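Mycosin-1 (Mycobacterium smegmatis, PDB 4KB5) acts as a subtilisin-like serine protease of the mycobacterial ESX-1 (type VII) secretion system, cleaving the secreted protein EspB. Local coordinates at residues R160-S165 with T194-A199; A323-R328 with V364-W369. One frame throughout, in Å; residues are numbered along the deposited sequence.

Interaction 1: residues R160-S165 with T194-A199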
ATOM      1  N   ARG A 160     -14.907   6.180  -0.925  1.00 32.19           N
ATOM      2  CA  ARG A 160     -16.047   5.397  -0.436  1.00 31.88           C
ATOM      3  C   ARG A 160     -15.979   3.930  -0.841  1.00 30.87           C
ATOM      4  O   ARG A 160     -16.352   3.054  -0.058  1.00 29.58           O
ATOM      5  CB  ARG A 160     -17.383   6.012  -0.878  1.00 35.63           C
ATOM      6  CG  ARG A 160     -17.735   7.327  -0.172  1.00 36.93           C
ATOM      7  CD  ARG A 160     -19.138   7.817  -0.536  1.00 36.45           C
ATOM      8  NE  ARG A 160     -19.294   8.019  -1.976  1.00 36.41           N
ATOM      9  CZ  ARG A 160     -19.043   9.157  -2.612  1.00 37.77           C
ATOM     10  NH1 ARG A 160     -18.622  10.229  -1.951  1.00 38.25           N
ATOM     11  NH2 ARG A 160     -19.213   9.231  -3.922  1.00 37.24           N
ATOM     12  N   SER A 161     -15.513   3.642  -2.058  1.00 30.86           N
ATOM     13  CA  SER A 161     -15.389   2.228  -2.445  1.00 30.46           C
ATOM     14  C   SER A 161     -14.232   1.558  -1.698  1.00 27.92           C
ATOM     15  O   SER A 161     -14.341   0.406  -1.290  1.00 28.13           O
ATOM     16  CB  SER A 161     -15.271   2.052  -3.961  1.00 29.59           C
ATOM     17  OG  SER A 161     -14.069   2.619  -4.438  1.00 32.80           O
ATOM     18  N   LEU A 162     -13.145   2.296  -1.467  1.00 28.93           N
ATOM     19  CA  LEU A 162     -12.032   1.752  -0.665  1.00 27.51           C
ATOM     20  C   LEU A 162     -12.497   1.294   0.715  1.00 27.28           C
ATOM     21  O   LEU A 162     -12.182   0.175   1.161  1.00 27.77           O
ATOM     22  CB  LEU A 162     -10.907   2.772  -0.537  1.00 28.02           C
ATOM     23  CG  LEU A 162      -9.714   2.291   0.314  1.00 28.27           C
ATOM     24  CD1 LEU A 162      -9.022   1.083  -0.331  1.00 25.63           C
ATOM     25  CD2 LEU A 162      -8.732   3.436   0.525  1.00 26.05           C
ATOM     26  N   ALA A 163     -13.292   2.140   1.370  1.00 27.82           N
ATOM     27  CA  ALA A 163     -13.859   1.820   2.685  1.00 27.15           C
ATOM     28  C   ALA A 163     -14.579   0.478   2.699  1.00 27.52           C
ATOM     29  O   ALA A 163     -14.378  -0.347   3.595  1.00 27.42           O
ATOM     30  CB  ALA A 163     -14.799   2.937   3.148  1.00 26.89           C
ATOM     31  N   ARG A 164     -15.409   0.255   1.685  1.00 29.37           N
ATOM     32  CA  ARG A 164     -16.129  -1.004   1.546  1.00 28.74           C
ATOM     33  C   ARG A 164     -15.160  -2.164   1.336  1.00 26.89           C
ATOM     34  O   ARG A 164     -15.309  -3.225   1.943  1.00 27.83           O
ATOM     35  CB  ARG A 164     -17.120  -0.929   0.382  1.00 30.73           C
ATOM     36  CG  ARG A 164     -18.463  -0.321   0.751  1.00 33.53           C
ATOM     37  CD  ARG A 164     -19.489  -0.540  -0.349  1.00 35.16           C
ATOM     38  NE  ARG A 164     -19.307   0.392  -1.458  1.00 36.48           N
ATOM     39  CZ  ARG A 164     -18.907   0.035  -2.675  1.00 34.08           C
ATOM     40  NH1 ARG A 164     -18.642  -1.236  -2.942  1.00 31.69           N
ATOM     41  NH2 ARG A 164     -18.768   0.951  -3.624  1.00 35.60           N
ATOM     42  N   SER A 165     -14.168  -1.958   0.475  1.00 27.41           N
ATOM     43  CA  SER A 165     -13.153  -3.005   0.196  1.00 28.69           C
ATOM     44  C   SER A 165     -12.367  -3.425   1.451  1.00 28.16           C
ATOM     45  O   SER A 165     -12.067  -4.613   1.638  1.00 29.10           O
ATOM     46  CB  SER A 165     -12.226  -2.593  -0.962  1.00 28.06           C
ATOM     47  OG  SER A 165     -11.276  -1.613  -0.566  1.00 28.79           O
ATOM     48  N   THR A 194     -15.515   9.788   6.500  1.00 36.47           N
ATOM     49  CA  THR A 194     -15.831   9.138   7.766  1.00 34.99           C
ATOM     50  C   THR A 194     -16.015   7.629   7.631  1.00 34.95           C
ATOM     51  O   THR A 194     -15.746   6.889   8.581  1.00 33.09           O
ATOM     52  CB  THR A 194     -17.055   9.768   8.490  1.00 38.90           C
ATOM     53  OG1 THR A 194     -18.169   9.819   7.599  1.00 42.33           O
ATOM     54  CG2 THR A 194     -16.752  11.184   8.969  1.00 39.38           C
ATOM     55  N   SER A 195     -16.479   7.163   6.469  1.00 33.02           N
ATOM     56  CA  SER A 195     -16.673   5.722   6.296  1.00 33.64           C
ATOM     57  C   SER A 195     -15.323   5.010   6.179  1.00 30.96           C
ATOM     58  O   SER A 195     -15.176   3.890   6.666  1.00 33.06           O
ATOM     59  CB  SER A 195     -17.582   5.386   5.099  1.00 32.03           C
ATOM     60  OG  SER A 195     -16.967   5.771   3.882  1.00 32.02           O
ATOM     61  N   LEU A 196     -14.342   5.671   5.573  1.00 31.10           N
ATOM     62  CA  LEU A 196     -12.987   5.092   5.439  1.00 31.61           C
ATOM     63  C   LEU A 196     -12.294   4.966   6.793  1.00 31.47           C
ATOM     64  O   LEU A 196     -11.778   3.897   7.133  1.00 32.84           O
ATOM     65  CB  LEU A 196     -12.126   5.895   4.462  1.00 29.81           C
ATOM     66  CG  LEU A 196     -10.699   5.376   4.190  1.00 29.18           C
ATOM     67  CD1 LEU A 196     -10.675   3.900   3.782  1.00 28.46           C
ATOM     68  CD2 LEU A 196     -10.027   6.234   3.131  1.00 29.15           C
ATOM     69  N   GLY A 197     -12.312   6.046   7.579  1.00 33.54           N
ATOM     70  CA  GLY A 197     -11.770   6.007   8.945  1.00 30.65           C
ATOM     71  C   GLY A 197     -12.441   4.919   9.763  1.00 31.09           C
ATOM     72  O   GLY A 197     -11.780   4.176  10.495  1.00 29.37           O
ATOM     73  N   ALA A 198     -13.765   4.802   9.632  1.00 30.72           N
ATOM     74  CA  ALA A 198     -14.493   3.750  10.353  1.00 30.27           C
ATOM     75  C   ALA A 198     -14.124   2.332   9.867  1.00 28.95           C
ATOM     76  O   ALA A 198     -13.971   1.402  10.667  1.00 30.05           O
ATOM     77  CB  ALA A 198     -16.002   3.983  10.249  1.00 30.09           C
ATOM     78  N   ALA A 199     -13.995   2.157   8.556  1.00 29.84           N
ATOM     79  CA  ALA A 199     -13.632   0.838   8.001  1.00 29.08           C
ATOM     80  C   ALA A 199     -12.225   0.397   8.476  1.00 27.69           C
ATOM     81  O   ALA A 199     -12.006  -0.764   8.854  1.00 28.54           O
ATOM     82  CB  ALA A 199     -13.703   0.877   6.474  1.00 28.67           C
TER
HETATM   83  O   HOH W   1     -17.937   3.981   2.151  1.00 39.72           O
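Ala163 and Leu196 bring the two helical segments together, their CA atoms 4.4 Å apart where the axes, 8.2 Å from each other at closest, run nearly parallel at 19°. So close an approach is possible because Ala163 meets the other helix with a single methyl group. Its CB lies against the backbone of the facing turn, 3.6 Å from Leu196 CA, with Ser195 OG on one side and the Ala199 methyl on the other. Ala199 CB in turn sits 3.2 Å from Ala163 O, a tight fit. In the subtilisin fold these are helices 154-171 and 194-206, which lead into the neighbouring parallel strands 176-179 and 210-214 of the central sheet. Leu162 and Leu196 both carry CG anti to the backbone N (chi1 179° and -178°), and their ends meet methyl to methyl, Leu162 CD2 lying 3.8 Å from Leu196 CD1; Leu162 also packs on Ile69 of strand 65-70. At the other margin a water bridges the helices, donating to Arg160 O at 2.9 Å and hydrogen-bonded to Ser195 OG at 2.7 Å. The guanidinium of Arg160 turns to other partners, forming a salt bridge with Asp20 of the N-terminal extension.

Interaction 2: residues A323-R328 with V364-W369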
ATOM      1  N   ALA A 323       3.635 -10.116   6.881  1.00 26.83           N
ATOM      2  CA  ALA A 323       3.259 -11.533   6.826  1.00 27.46           C
ATOM      3  C   ALA A 323       4.335 -12.450   7.415  1.00 27.13           C
ATOM      4  O   ALA A 323       4.029 -13.383   8.166  1.00 30.28           O
ATOM      5  CB  ALA A 323       2.922 -11.936   5.395  1.00 26.20           C
ATOM      6  N   LEU A 324       5.595 -12.189   7.082  1.00 26.46           N
ATOM      7  CA  LEU A 324       6.707 -12.901   7.738  1.00 27.93           C
ATOM      8  C   LEU A 324       6.634 -12.754   9.261  1.00 28.24           C
ATOM      9  O   LEU A 324       6.705 -13.744   9.998  1.00 28.05           O
ATOM     10  CB  LEU A 324       8.061 -12.387   7.225  1.00 26.95           C
ATOM     11  CG  LEU A 324       8.320 -12.552   5.720  1.00 27.47           C
ATOM     12  CD1 LEU A 324       9.753 -12.191   5.369  1.00 27.27           C
ATOM     13  CD2 LEU A 324       8.021 -13.975   5.280  1.00 26.14           C
ATOM     14  N   VAL A 325       6.475 -11.512   9.720  1.00 28.67           N
ATOM     15  CA  VAL A 325       6.384 -11.229  11.157  1.00 30.12           C
ATOM     16  C   VAL A 325       5.184 -11.955  11.769  1.00 31.70           C
ATOM     17  O   VAL A 325       5.301 -12.562  12.836  1.00 31.75           O
ATOM     18  CB  VAL A 325       6.314  -9.709  11.436  1.00 30.16           C
ATOM     19  CG1 VAL A 325       6.068  -9.440  12.916  1.00 29.65           C
ATOM     20  CG2 VAL A 325       7.592  -9.028  10.961  1.00 29.64           C
ATOM     21  N   LYS A 326       4.051 -11.931  11.068  1.00 32.30           N
ATOM     22  CA  LYS A 326       2.832 -12.595  11.544  1.00 32.37           C
ATOM     23  C   LYS A 326       3.018 -14.112  11.726  1.00 33.66           C
ATOM     24  O   LYS A 326       2.548 -14.683  12.705  1.00 33.95           O
ATOM     25  CB  LYS A 326       1.659 -12.271  10.611  1.00 33.10           C
ATOM     26  CG  LYS A 326       0.323 -12.890  10.985  1.00 36.97           C
ATOM     27  CD  LYS A 326      -0.152 -12.446  12.360  1.00 40.82           C
ATOM     28  CE  LYS A 326      -1.481 -13.089  12.695  1.00 42.15           C
ATOM     29  NZ  LYS A 326      -1.886 -12.798  14.093  1.00 47.25           N
ATOM     30  N   GLN A 327       3.706 -14.763  10.791  1.00 33.53           N
ATOM     31  CA  GLN A 327       4.017 -16.182  10.959  1.00 34.60           C
ATOM     32  C   GLN A 327       4.975 -16.415  12.128  1.00 35.12           C
ATOM     33  O   GLN A 327       4.750 -17.306  12.947  1.00 36.88           O
ATOM     34  CB  GLN A 327       4.595 -16.811   9.681  1.00 34.10           C
ATOM     35  CG  GLN A 327       4.892 -18.298   9.872  1.00 34.10           C
ATOM     36  CD  GLN A 327       5.743 -18.927   8.779  1.00 32.84           C
ATOM     37  OE1 GLN A 327       5.984 -20.128   8.808  1.00 37.69           O
ATOM     38  NE2 GLN A 327       6.183 -18.141   7.821  1.00 30.40           N
ATOM     39  N   ARG A 328       6.044 -15.627  12.193  1.00 34.96           N
ATOM     40  CA  ARG A 328       7.057 -15.833  13.220  1.00 36.67           C
ATOM     41  C   ARG A 328       6.548 -15.507  14.626  1.00 38.51           C
ATOM     42  O   ARG A 328       6.819 -16.261  15.565  1.00 38.21           O
ATOM     43  CB  ARG A 328       8.333 -15.061  12.914  1.00 37.47           C
ATOM     44  CG  ARG A 328       9.480 -15.437  13.844  1.00 41.22           C
ATOM     45  CD  ARG A 328      10.805 -15.411  13.122  1.00 45.15           C
ATOM     46  NE  ARG A 328      11.927 -15.627  14.030  1.00 49.35           N
ATOM     47  CZ  ARG A 328      12.494 -16.805  14.276  1.00 50.06           C
ATOM     48  NH1 ARG A 328      12.051 -17.913  13.696  1.00 52.55           N
ATOM     49  NH2 ARG A 328      13.510 -16.869  15.115  1.00 51.98           N
ATOM     50  N   VAL A 364      15.469  -8.879   8.253  1.00 31.56           N
ATOM     51  CA  VAL A 364      16.200  -9.768   9.161  1.00 32.65           C
ATOM     52  C   VAL A 364      16.100  -9.250  10.597  1.00 31.39           C
ATOM     53  O   VAL A 364      15.831 -10.018  11.525  1.00 31.80           O
ATOM     54  CB  VAL A 364      17.668  -9.991   8.710  1.00 33.69           C
ATOM     55  CG1 VAL A 364      18.452 -10.744   9.774  1.00 33.87           C
ATOM     56  CG2 VAL A 364      17.683 -10.785   7.402  1.00 33.13           C
ATOM     57  N   ALA A 365      16.261  -7.944  10.762  1.00 30.29           N
ATOM     58  CA  ALA A 365      16.159  -7.338  12.095  1.00 32.96           C
ATOM     59  C   ALA A 365      14.740  -7.470  12.643  1.00 33.31           C
ATOM     60  O   ALA A 365      14.558  -7.903  13.790  1.00 32.93           O
ATOM     61  CB  ALA A 365      16.595  -5.886  12.060  1.00 31.43           C
ATOM     62  N   ALA A 366      13.740  -7.134  11.815  1.00 31.51           N
ATOM     63  CA  ALA A 366      12.314  -7.299  12.210  1.00 30.75           C
ATOM     64  C   ALA A 366      11.973  -8.707  12.682  1.00 30.07           C
ATOM     65  O   ALA A 366      11.100  -8.899  13.532  1.00 27.87           O
ATOM     66  CB  ALA A 366      11.374  -6.878  11.086  1.00 28.02           C
ATOM     67  N   LEU A 367      12.664  -9.695  12.131  1.00 29.91           N
ATOM     68  CA  LEU A 367      12.342 -11.081  12.435  1.00 31.06           C
ATOM     69  C   LEU A 367      13.147 -11.671  13.596  1.00 32.73           C
ATOM     70  O   LEU A 367      12.811 -12.746  14.094  1.00 34.13           O
ATOM     71  CB  LEU A 367      12.484 -11.945  11.171  1.00 31.15           C
ATOM     72  CG  LEU A 367      11.417 -11.720  10.082  1.00 32.22           C
ATOM     73  CD1 LEU A 367      11.885 -12.226   8.720  1.00 32.91           C
ATOM     74  CD2 LEU A 367      10.086 -12.353  10.459  1.00 30.32           C
ATOM     75  N   THR A 368      14.195 -10.973  14.031  1.00 34.78           N
ATOM     76  CA  THR A 368      15.143 -11.538  15.013  1.00 37.69           C
ATOM     77  C   THR A 368      15.368 -10.697  16.282  1.00 37.68           C
ATOM     78  O   THR A 368      15.619 -11.267  17.333  1.00 38.45           O
ATOM     79  CB  THR A 368      16.528 -11.850  14.380  1.00 37.22           C
ATOM     80  OG1 THR A 368      17.058 -10.661  13.787  1.00 38.00           O
ATOM     81  CG2 THR A 368      16.430 -12.921  13.312  1.00 36.35           C
ATOM     82  N   TRP A 369      15.291  -9.367  16.198  1.00 39.27           N
ATOM     83  CA  TRP A 369      15.540  -8.513  17.381  1.00 40.51           C
ATOM     84  C   TRP A 369      14.558  -8.775  18.486  1.00 43.17           C
ATOM     85  O   TRP A 369      13.369  -9.051  18.236  1.00 40.42           O
ATOM     86  CB  TRP A 369      15.502  -7.024  17.045  1.00 41.13           C
ATOM     87  CG  TRP A 369      16.704  -6.473  16.309  1.00 45.59           C
ATOM     88  CD1 TRP A 369      17.635  -7.172  15.545  1.00 44.50           C
ATOM     89  CD2 TRP A 369      17.116  -5.058  16.201  1.00 47.22           C
ATOM     90  NE1 TRP A 369      18.572  -6.325  15.018  1.00 45.82           N
ATOM     91  CE2 TRP A 369      18.319  -5.045  15.365  1.00 48.19           C
ATOM     92  CE3 TRP A 369      16.634  -3.853  16.711  1.00 50.59           C
ATOM     93  CZ2 TRP A 369      18.993  -3.868  15.059  1.00 51.52           C
ATOM     94  CZ3 TRP A 369      17.324  -2.668  16.392  1.00 52.58           C
ATOM     95  CH2 TRP A 369      18.474  -2.680  15.586  1.00 53.60           C
TER
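Leu324, Val325 and Arg328 of helix 311-328 close around the side chain of Leu367, which reaches across from the short helix 363-368. The first of these helices is the long one of the subtilase fold that carries the catalytic Ser312 in its first turn; the contact is made at its C-terminal end, where the C-terminal helix of the catalytic domain packs beside it. The short axes lie 9.8 Å apart and run in nearly the same direction, at 20°, a spacing bridged mainly by the leucine.

Leu324 points its CB toward the partner helix and receives both methyls of Leu367, CD2 at 3.8 Å from Leu324 CB and CD1 at 4.0 Å from Leu324 CD1. The CD2 methyl also rests on the helix backbone, 3.7 Å from Leu324 C. Val325 adds a flank: its CG2, anti to the carbonyl carbon, stands 4.2 Å from Leu367 CD2 and more loosely faces the methyl of Ala366. Ile337 and Arg340 of helix 334-343 also touch Val325, so a third helix borders the contact.

One turn after Leu324, Arg328 covers the leucine with its aliphatic part, Arg328 CB lying 4.1 Å from Leu367 CD2. The arginine chain leaves with CG anti to the backbone N and bends at chi2, which carries the guanidinium over to the carbonyl of Leu367. Its NH1 has a further, weak hydrogen bond to Phe58 O. The polar link between the segments is the bond from Arg328 NE to Leu367 O, 3.0 Å long but bent at the hydrogen (139°), with the oxygen at the guanidinium edge and 18° out of its plane.

Interaction 1 comes first along the chain and is complete before interaction 2 begins; their centres lie 29 Å apart, with about 17 Å between nearest atoms, and they do not touch. Each joins two near-parallel helices of the same catalytic domain, but they share no helix. Helices 154-171 and 194-206 belong to the connections of the central seven-stranded parallel sheet, whereas helices 311-328 and 363-368 follow its last strand, 279-282. Interaction 1 lies nearer the catalytic residues: the side chain of Leu162 is about 9 Å from that of Asp70. Helix 311-328 carries Ser312 in its first turn yet meets helix 363-368 at its far end, away from the active site.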